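Local structure of putative sugar binding protein (Geobacillus stearothermophilus, 6GT9) at residues Ala30-Glu38 / Val88-Leu96; Gly152-Leu163 / Gly184-Ile195. The protein binds galactose and, by its classification, glucose, and probably serves as the sugar-recognition component of a three-component sensing system linked to galactan utilisation. All coordinates share one frame; numbering follows the deposited sequence.

Interaction 1: residues Ala30-Glu38 / Val88-Leu96. With GAL (beta-D-galactopyranose), chain E.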
# COMPACT_ATOMS: atom_id res chain seq x y z
N ALA A 30 -16.47 -23.03 -12.96
CA ALA A 30 -15.18 -22.57 -12.46
C ALA A 30 -15.26 -22.19 -11.00
O ALA A 30 -16.33 -21.89 -10.46
CB ALA A 30 -14.69 -21.38 -13.29
N TYR A 31 -14.10 -22.20 -10.34
CA TYR A 31 -13.98 -21.54 -9.05
C TYR A 31 -14.16 -20.04 -9.21
O TYR A 31 -13.72 -19.46 -10.21
CB TYR A 31 -12.62 -21.84 -8.42
CG TYR A 31 -12.41 -23.29 -8.01
CD1 TYR A 31 -13.12 -23.83 -6.95
CD2 TYR A 31 -11.49 -24.10 -8.67
CE1 TYR A 31 -12.93 -25.15 -6.56
CE2 TYR A 31 -11.30 -25.43 -8.28
CZ TYR A 31 -12.03 -25.94 -7.22
OH TYR A 31 -11.87 -27.25 -6.81
N HIS A 32 -14.78 -19.40 -8.23
CA HIS A 32 -14.97 -17.95 -8.22
C HIS A 32 -14.20 -17.37 -7.04
O HIS A 32 -14.54 -17.64 -5.88
CB HIS A 32 -16.46 -17.60 -8.13
CG HIS A 32 -17.30 -18.17 -9.23
ND1 HIS A 32 -17.27 -17.68 -10.52
CD2 HIS A 32 -18.20 -19.18 -9.24
CE1 HIS A 32 -18.11 -18.37 -11.28
NE2 HIS A 32 -18.69 -19.28 -10.52
N PHE A 33 -13.15 -16.60 -7.34
CA PHE A 33 -12.37 -15.86 -6.36
C PHE A 33 -12.68 -14.37 -6.51
O PHE A 33 -12.78 -13.87 -7.64
CB PHE A 33 -10.86 -16.04 -6.53
CG PHE A 33 -10.37 -17.47 -6.44
CD1 PHE A 33 -11.18 -18.49 -5.96
CD2 PHE A 33 -9.07 -17.77 -6.83
CE1 PHE A 33 -10.71 -19.80 -5.88
CE2 PHE A 33 -8.60 -19.07 -6.75
CZ PHE A 33 -9.43 -20.09 -6.29
N VAL A 34 -12.80 -13.66 -5.40
CA VAL A 34 -13.03 -12.22 -5.41
C VAL A 34 -11.78 -11.54 -4.88
O VAL A 34 -11.23 -11.94 -3.85
CB VAL A 34 -14.26 -11.83 -4.59
CG1 VAL A 34 -14.43 -10.29 -4.59
CG2 VAL A 34 -15.53 -12.52 -5.15
N LEU A 35 -11.32 -10.50 -5.58
CA LEU A 35 -10.25 -9.64 -5.11
C LEU A 35 -10.87 -8.28 -4.83
O LEU A 35 -11.48 -7.69 -5.72
CB LEU A 35 -9.13 -9.52 -6.14
CG LEU A 35 -8.05 -8.46 -5.88
CD1 LEU A 35 -7.26 -8.75 -4.60
CD2 LEU A 35 -7.12 -8.33 -7.08
N VAL A 36 -10.73 -7.81 -3.60
CA VAL A 36 -11.29 -6.53 -3.18
C VAL A 36 -10.13 -5.54 -3.01
O VAL A 36 -9.29 -5.73 -2.12
CB VAL A 36 -12.08 -6.66 -1.87
CG1 VAL A 36 -12.64 -5.31 -1.47
CG2 VAL A 36 -13.19 -7.70 -2.03
N PRO A 37 -10.03 -4.51 -3.85
CA PRO A 37 -8.98 -3.50 -3.66
C PRO A 37 -9.42 -2.43 -2.68
O PRO A 37 -10.59 -2.31 -2.32
CB PRO A 37 -8.83 -2.91 -5.06
CG PRO A 37 -10.26 -2.91 -5.56
CD PRO A 37 -10.85 -4.23 -5.04
N GLU A 38 -8.45 -1.64 -2.23
CA GLU A 38 -8.76 -0.50 -1.37
C GLU A 38 -9.66 0.49 -2.10
O GLU A 38 -10.56 1.08 -1.50
CB GLU A 38 -7.47 0.17 -0.91
CG GLU A 38 -7.62 1.29 0.11
CD GLU A 38 -6.26 1.72 0.69
OE1 GLU A 38 -5.25 1.12 0.27
OE2 GLU A 38 -6.21 2.63 1.54
N VAL A 88 -18.94 -17.41 -2.79
CA VAL A 88 -17.78 -17.51 -3.66
C VAL A 88 -16.78 -18.47 -3.01
O VAL A 88 -16.93 -18.82 -1.83
CB VAL A 88 -17.13 -16.14 -3.94
CG1 VAL A 88 -18.13 -15.18 -4.61
CG2 VAL A 88 -16.55 -15.54 -2.66
N ASP A 89 -15.77 -18.90 -3.77
CA ASP A 89 -14.86 -19.94 -3.31
C ASP A 89 -13.67 -19.39 -2.51
O ASP A 89 -13.01 -20.16 -1.80
CB ASP A 89 -14.38 -20.75 -4.51
CG ASP A 89 -15.53 -21.35 -5.28
OD1 ASP A 89 -16.20 -22.23 -4.73
OD2 ASP A 89 -15.82 -20.89 -6.42
N GLY A 90 -13.40 -18.10 -2.60
CA GLY A 90 -12.33 -17.51 -1.81
C GLY A 90 -12.38 -16.01 -1.95
O GLY A 90 -12.88 -15.50 -2.96
N ILE A 91 -11.87 -15.28 -0.96
CA ILE A 91 -11.91 -13.82 -0.93
C ILE A 91 -10.51 -13.32 -0.59
O ILE A 91 -9.89 -13.79 0.37
CB ILE A 91 -12.94 -13.31 0.10
CG1 ILE A 91 -14.36 -13.71 -0.35
CG2 ILE A 91 -12.84 -11.81 0.26
CD1 ILE A 91 -15.46 -13.35 0.63
N ILE A 92 -10.01 -12.41 -1.41
CA ILE A 92 -8.68 -11.83 -1.24
C ILE A 92 -8.87 -10.34 -0.99
O ILE A 92 -9.52 -9.65 -1.79
CB ILE A 92 -7.80 -12.07 -2.48
CG1 ILE A 92 -7.74 -13.57 -2.80
CG2 ILE A 92 -6.39 -11.47 -2.28
CD1 ILE A 92 -7.29 -13.89 -4.22
N THR A 93 -8.31 -9.84 0.11
CA THR A 93 -8.57 -8.48 0.55
C THR A 93 -7.46 -8.02 1.49
O THR A 93 -6.79 -8.82 2.14
CB THR A 93 -9.90 -8.38 1.29
OG1 THR A 93 -10.12 -7.03 1.71
CG2 THR A 93 -9.87 -9.27 2.52
N GLN A 94 -7.31 -6.70 1.59
CA GLN A 94 -6.54 -6.13 2.68
C GLN A 94 -7.25 -6.40 4.00
O GLN A 94 -8.49 -6.40 4.07
CB GLN A 94 -6.39 -4.63 2.52
CG GLN A 94 -5.52 -4.15 1.39
CD GLN A 94 -5.88 -2.71 1.05
OE1 GLN A 94 -7.02 -2.44 0.67
NE2 GLN A 94 -4.94 -1.77 1.22
N GLY A 95 -6.47 -6.63 5.05
CA GLY A 95 -7.02 -6.52 6.39
C GLY A 95 -6.85 -5.07 6.79
O GLY A 95 -5.95 -4.74 7.55
N LEU A 96 -7.71 -4.20 6.24
CA LEU A 96 -7.39 -2.77 6.19
C LEU A 96 -7.25 -2.16 7.58
O LEU A 96 -6.36 -1.33 7.82
CB LEU A 96 -8.46 -2.03 5.39
CG LEU A 96 -8.09 -0.66 4.84
CD1 LEU A 96 -6.74 -0.72 4.11
CD2 LEU A 96 -9.20 -0.20 3.90
C1 GAL E . 0.19 1.72 -1.88
C2 GAL E . -0.54 0.76 -0.97
C3 GAL E . -1.94 0.41 -1.51
C4 GAL E . -2.74 1.69 -1.73
C5 GAL E . -1.95 2.67 -2.57
C6 GAL E . -2.63 4.04 -2.67
O1 GAL E . 1.46 2.03 -1.34
O2 GAL E . 0.20 -0.47 -0.84
O3 GAL E . -2.64 -0.33 -0.56
O4 GAL E . -3.06 2.29 -0.47
O5 GAL E . -0.59 2.93 -2.05
O6 GAL E . -2.10 4.80 -3.73
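Gln94 meets Glu38 beside the bound galactose, just beyond the ends of two neighbouring parallel strands. NE2 of Gln94 donates to OE1 of Glu38 at 3.1 Å; the acceptor lies in the amide plane, but the amide approaches from above the carboxylate, the two planes being 51° apart. The same OE1 receives a hydrogen bond from O4 of galactose at 2.6 Å, so protein and sugar share one carboxylate oxygen. An extended Glu38 chain, with CG anti to the backbone N (chi1 -174°), carries the carboxylate out to the sugar. NE2 of Gln94 also bonds to Asp119, another galactose-binding residue, and this second partner fixes the rotation of the amide, whose OE1 (Gln94) rests 3.1 Å from Glu38 CB. Trp45 packs on both side chains.

Behind this shell, backbone bonds hold the strands in parallel register: Val34 N to Gly90 O, Ile92 N to Val34 O, and Val36 N to Ile92 O at 2.9 Å. On one face Leu35 CD1 lies 3.7 Å from Ile92 CG2, and Met280 of helix 269-284 touches Ile92 and Phe33. On the other, the side chains of Val34 and Val88 cross at about a right angle, CG2 of Val34 3.8 Å from CG1 of Val88, and helix 73-85 packs against Val36 and Ile91.

At the far end Asp89 pairs twice with His32. OD2 of Asp89 takes the His32 N-H through its anti lone pair at 2.6 Å, while Asp89 N donates to His32 O at 2.7 Å. The carboxylate meets the edge of the Tyr31 ring, with the planes 89° apart; the His32 imidazole is held by Asp62. Strand 32-36, flanked by 62-65 and 90-93, gives the 2-1-3 order of the Rossmann-like lobes of periplasmic sugar-binding proteins, whose ligand site lies at the C-terminal strand ends.

Interaction 2: residues Gly152-Leu163 / Gly184-Ile195. With GAL (beta-D-galactopyranose), chain E.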
# COMPACT_ATOMS: atom_id res chain seq x y z
N GLY A 152 21.32 12.75 8.76
CA GLY A 152 20.75 12.90 10.08
C GLY A 152 20.15 14.25 10.41
O GLY A 152 19.86 14.51 11.58
N LYS A 153 19.94 15.11 9.41
CA LYS A 153 19.46 16.47 9.63
C LYS A 153 18.31 16.78 8.67
O LYS A 153 18.52 16.90 7.46
CB LYS A 153 20.61 17.46 9.45
CG LYS A 153 21.76 17.17 10.42
CD LYS A 153 23.08 17.77 9.96
CE LYS A 153 23.65 17.03 8.75
NZ LYS A 153 25.03 17.54 8.42
N ALA A 154 17.10 16.92 9.21
CA ALA A 154 15.93 17.13 8.37
C ALA A 154 14.75 17.57 9.21
O ALA A 154 14.57 17.10 10.34
CB ALA A 154 15.56 15.85 7.59
N THR A 155 13.94 18.48 8.65
CA THR A 155 12.67 18.89 9.21
C THR A 155 11.59 18.23 8.36
O THR A 155 11.36 18.63 7.22
CB THR A 155 12.53 20.41 9.22
OG1 THR A 155 13.58 20.98 10.01
CG2 THR A 155 11.18 20.82 9.80
N VAL A 156 10.93 17.21 8.92
CA VAL A 156 10.17 16.23 8.15
C VAL A 156 8.68 16.47 8.31
O VAL A 156 8.18 16.64 9.43
CB VAL A 156 10.52 14.80 8.58
CG1 VAL A 156 9.69 13.80 7.79
CG2 VAL A 156 12.01 14.55 8.39
N ALA A 157 7.96 16.44 7.19
CA ALA A 157 6.52 16.26 7.18
C ALA A 157 6.18 14.93 6.52
O ALA A 157 6.87 14.49 5.60
CB ALA A 157 5.81 17.40 6.44
N ILE A 158 5.09 14.32 6.98
CA ILE A 158 4.63 13.01 6.53
C ILE A 158 3.26 13.18 5.91
O ILE A 158 2.38 13.80 6.51
CB ILE A 158 4.57 11.99 7.68
CG1 ILE A 158 5.95 11.74 8.25
CG2 ILE A 158 3.91 10.67 7.18
CD1 ILE A 158 5.98 10.72 9.40
N ILE A 159 3.09 12.65 4.72
CA ILE A 159 1.77 12.47 4.13
C ILE A 159 1.50 10.97 4.06
O ILE A 159 2.31 10.20 3.53
CB ILE A 159 1.69 13.16 2.76
CG1 ILE A 159 1.98 14.65 2.98
CG2 ILE A 159 0.34 12.95 2.11
CD1 ILE A 159 1.80 15.50 1.79
N THR A 160 0.38 10.55 4.65
CA THR A 160 0.04 9.14 4.76
C THR A 160 -1.36 8.94 4.17
O THR A 160 -2.18 9.85 4.14
CB THR A 160 0.12 8.68 6.23
OG1 THR A 160 0.01 7.25 6.31
CG2 THR A 160 -0.96 9.32 7.09
N GLY A 161 -1.61 7.73 3.67
CA GLY A 161 -2.90 7.45 3.05
C GLY A 161 -4.07 7.68 4.00
O GLY A 161 -5.10 8.24 3.61
N SER A 162 -3.93 7.24 5.25
CA SER A 162 -4.93 7.46 6.29
C SER A 162 -4.29 7.09 7.62
O SER A 162 -3.32 6.34 7.67
CB SER A 162 -6.20 6.63 6.05
OG SER A 162 -5.95 5.24 6.10
N LEU A 163 -4.87 7.61 8.70
CA LEU A 163 -4.37 7.34 10.04
C LEU A 163 -4.92 6.04 10.63
O LEU A 163 -4.44 5.61 11.68
CB LEU A 163 -4.73 8.49 10.98
CG LEU A 163 -4.09 9.82 10.60
CD1 LEU A 163 -4.65 10.95 11.46
CD2 LEU A 163 -2.58 9.72 10.72
N GLY A 184 18.84 15.17 15.01
CA GLY A 184 18.63 16.24 14.06
C GLY A 184 17.50 16.04 13.08
O GLY A 184 17.30 16.86 12.18
N ILE A 185 16.75 14.95 13.20
CA ILE A 185 15.55 14.73 12.41
C ILE A 185 14.35 14.94 13.32
O ILE A 185 14.22 14.27 14.35
CB ILE A 185 15.51 13.33 11.78
CG1 ILE A 185 16.60 13.21 10.72
CG2 ILE A 185 14.14 13.09 11.16
CD1 ILE A 185 16.80 11.82 10.23
N ARG A 186 13.46 15.85 12.92
CA ARG A 186 12.24 16.12 13.65
C ARG A 186 11.07 16.05 12.69
O ARG A 186 11.13 16.61 11.60
CB ARG A 186 12.24 17.51 14.30
CG ARG A 186 13.23 17.64 15.44
CD ARG A 186 14.06 18.91 15.33
NE ARG A 186 14.80 19.21 16.55
CZ ARG A 186 16.13 19.15 16.66
NH1 ARG A 186 16.89 18.79 15.62
NH2 ARG A 186 16.71 19.45 17.81
N ILE A 187 10.01 15.39 13.14
CA ILE A 187 8.76 15.29 12.39
C ILE A 187 7.82 16.35 12.93
O ILE A 187 7.43 16.30 14.10
CB ILE A 187 8.15 13.89 12.52
CG1 ILE A 187 9.19 12.82 12.15
CG2 ILE A 187 6.90 13.82 11.68
CD1 ILE A 187 8.74 11.42 12.48
N VAL A 188 7.43 17.28 12.07
CA VAL A 188 6.63 18.43 12.50
C VAL A 188 5.20 18.38 11.99
O VAL A 188 4.40 19.26 12.35
CB VAL A 188 7.29 19.75 12.09
CG1 VAL A 188 8.71 19.81 12.64
CG2 VAL A 188 7.31 19.88 10.58
N ALA A 189 4.85 17.39 11.17
CA ALA A 189 3.51 17.35 10.62
C ALA A 189 3.26 15.96 10.04
O ALA A 189 4.16 15.35 9.46
CB ALA A 189 3.32 18.43 9.54
N ILE A 190 2.04 15.47 10.24
CA ILE A 190 1.54 14.23 9.64
C ILE A 190 0.12 14.52 9.15
O ILE A 190 -0.73 14.93 9.95
CB ILE A 190 1.54 13.05 10.63
CG1 ILE A 190 2.93 12.87 11.26
CG2 ILE A 190 1.10 11.75 9.95
CD1 ILE A 190 3.04 11.73 12.25
N GLU A 191 -0.13 14.35 7.85
CA GLU A 191 -1.44 14.62 7.26
C GLU A 191 -1.88 13.46 6.36
O GLU A 191 -1.06 12.71 5.84
CB GLU A 191 -1.42 15.92 6.43
CG GLU A 191 -0.96 17.15 7.22
CD GLU A 191 -2.03 17.70 8.16
OE1 GLU A 191 -3.21 17.29 8.04
OE2 GLU A 191 -1.69 18.55 9.02
N GLU A 192 -3.19 13.34 6.19
CA GLU A 192 -3.81 12.28 5.40
C GLU A 192 -4.13 12.76 3.99
O GLU A 192 -4.65 13.86 3.80
CB GLU A 192 -5.10 11.81 6.07
CG GLU A 192 -4.90 11.23 7.45
CD GLU A 192 -6.21 10.87 8.11
OE1 GLU A 192 -6.83 11.77 8.73
OE2 GLU A 192 -6.63 9.70 8.01
N SER A 193 -3.85 11.91 3.01
CA SER A 193 -4.13 12.21 1.62
C SER A 193 -5.37 11.50 1.08
O SER A 193 -5.82 11.83 -0.02
CB SER A 193 -2.93 11.82 0.74
OG SER A 193 -2.80 10.39 0.71
N HIS A 194 -5.92 10.53 1.81
CA HIS A 194 -7.02 9.69 1.30
C HIS A 194 -6.69 9.13 -0.08
O HIS A 194 -7.56 9.02 -0.96
CB HIS A 194 -8.33 10.47 1.34
CG HIS A 194 -8.69 10.91 2.72
ND1 HIS A 194 -8.53 12.20 3.16
CD2 HIS A 194 -9.10 10.19 3.79
CE1 HIS A 194 -8.87 12.28 4.43
NE2 HIS A 194 -9.22 11.07 4.84
N ILE A 195 -5.42 8.74 -0.24
CA ILE A 195 -4.81 8.12 -1.42
C ILE A 195 -5.21 8.75 -2.75
O ILE A 195 -5.31 8.06 -3.77
CB ILE A 195 -5.06 6.59 -1.45
CG1 ILE A 195 -6.53 6.23 -1.63
CG2 ILE A 195 -4.51 5.93 -0.18
CD1 ILE A 195 -6.70 4.75 -1.91
C1 GAL E . 0.19 1.72 -1.88
C2 GAL E . -0.54 0.76 -0.97
C3 GAL E . -1.94 0.41 -1.51
C4 GAL E . -2.74 1.69 -1.73
C5 GAL E . -1.95 2.67 -2.57
C6 GAL E . -2.63 4.04 -2.67
O1 GAL E . 1.46 2.03 -1.34
O2 GAL E . 0.20 -0.47 -0.84
O3 GAL E . -2.64 -0.33 -0.56
O4 GAL E . -3.06 2.29 -0.47
O5 GAL E . -0.59 2.93 -2.05
O6 GAL E . -2.10 4.80 -3.73
O HOH W 1 20.86 13.53 13.75
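Ile158 and Ile190 run alongside each other in the same direction, CB of Ile158 against CG1 of Ile190, on the two strands of a beta-alpha-beta unit: strand 154-160, helix 166-179, strand 185-192. The second strand is an edge of the sheet of the second Rossmann-like lobe.

Backbone hydrogen bonds carry most of the pairing. Arg186 N to Ala154 O, Val156 N to Arg186 O and Val188 N to Val156 O set the first half; Ile158 N to Ala189 O and Glu191 N to Ile158 O resume it. Between them Val188 and Ala189 stand against the single residue Ala157, a beta bulge. Val188 turns (psi -5°) out of the extended course, and Ala189 N is left buried without a partner. At the C-terminal end Ser193 N bonds to Thr160 O at 2.9 Å. At the N-terminal end a water bridges the two segments, donating to Gly152 O and accepting from Gly184 N.

Apolar contacts form two layers. Ile158 CD1 lies 4.0 Å from Ile187 CG2, on the face over which helix 166-179 runs, touching Ile187 with Phe175 and Glu176; Val156 CG2 meets Ile185 CG2 at 3.8 Å on this side. On the reverse face Ala157 and Ala189 pack CB to CB, and Ile159 CG2 touches CB of the polar Ser193 at 3.7 Å; helix 197-210 supplies Ile207.

Polar side chains act near the sugar end. Glu192, CG anti to the carbonyl carbon (chi1 -61°) and extended beyond, brings OE2 to the Leu163 N-H at 2.8 Å, met from above the carboxylate plane; Leu163 CG lies against Glu192 CD at 3.4 Å. Ser193 OG is bonded to Asp224. Positive phi at His194 and Ile195 (43° at Ile195) bends the chain into the pocket, where Ile195 CG2 touches C6 of galactose at 3.6 Å.

Interactions 1 and 2 each join neighbouring parallel strands, one pair in each lobe, with centres about 32 Å apart on opposite sides of the chain's centre. Interaction 1 lies within its sheet, between strands with neighbours on both sides, and is largely buried; interaction 2 includes an edge strand, so it is partly exposed despite its longer, more heavily hydrogen-bonded pairing, which a bulge interrupts. Their loops converge on galactose with different chemistry: Glu38 of 30-38 offers a carboxylate oxygen to the O4 hydroxyl of the sugar, whereas Ile195 of 184-195 offers aliphatic carbon. There the lobes meet, Glu38 CD lying 4.0 Å from Ile195 CD1 across the sugar-bound cleft, consistent with a closed form.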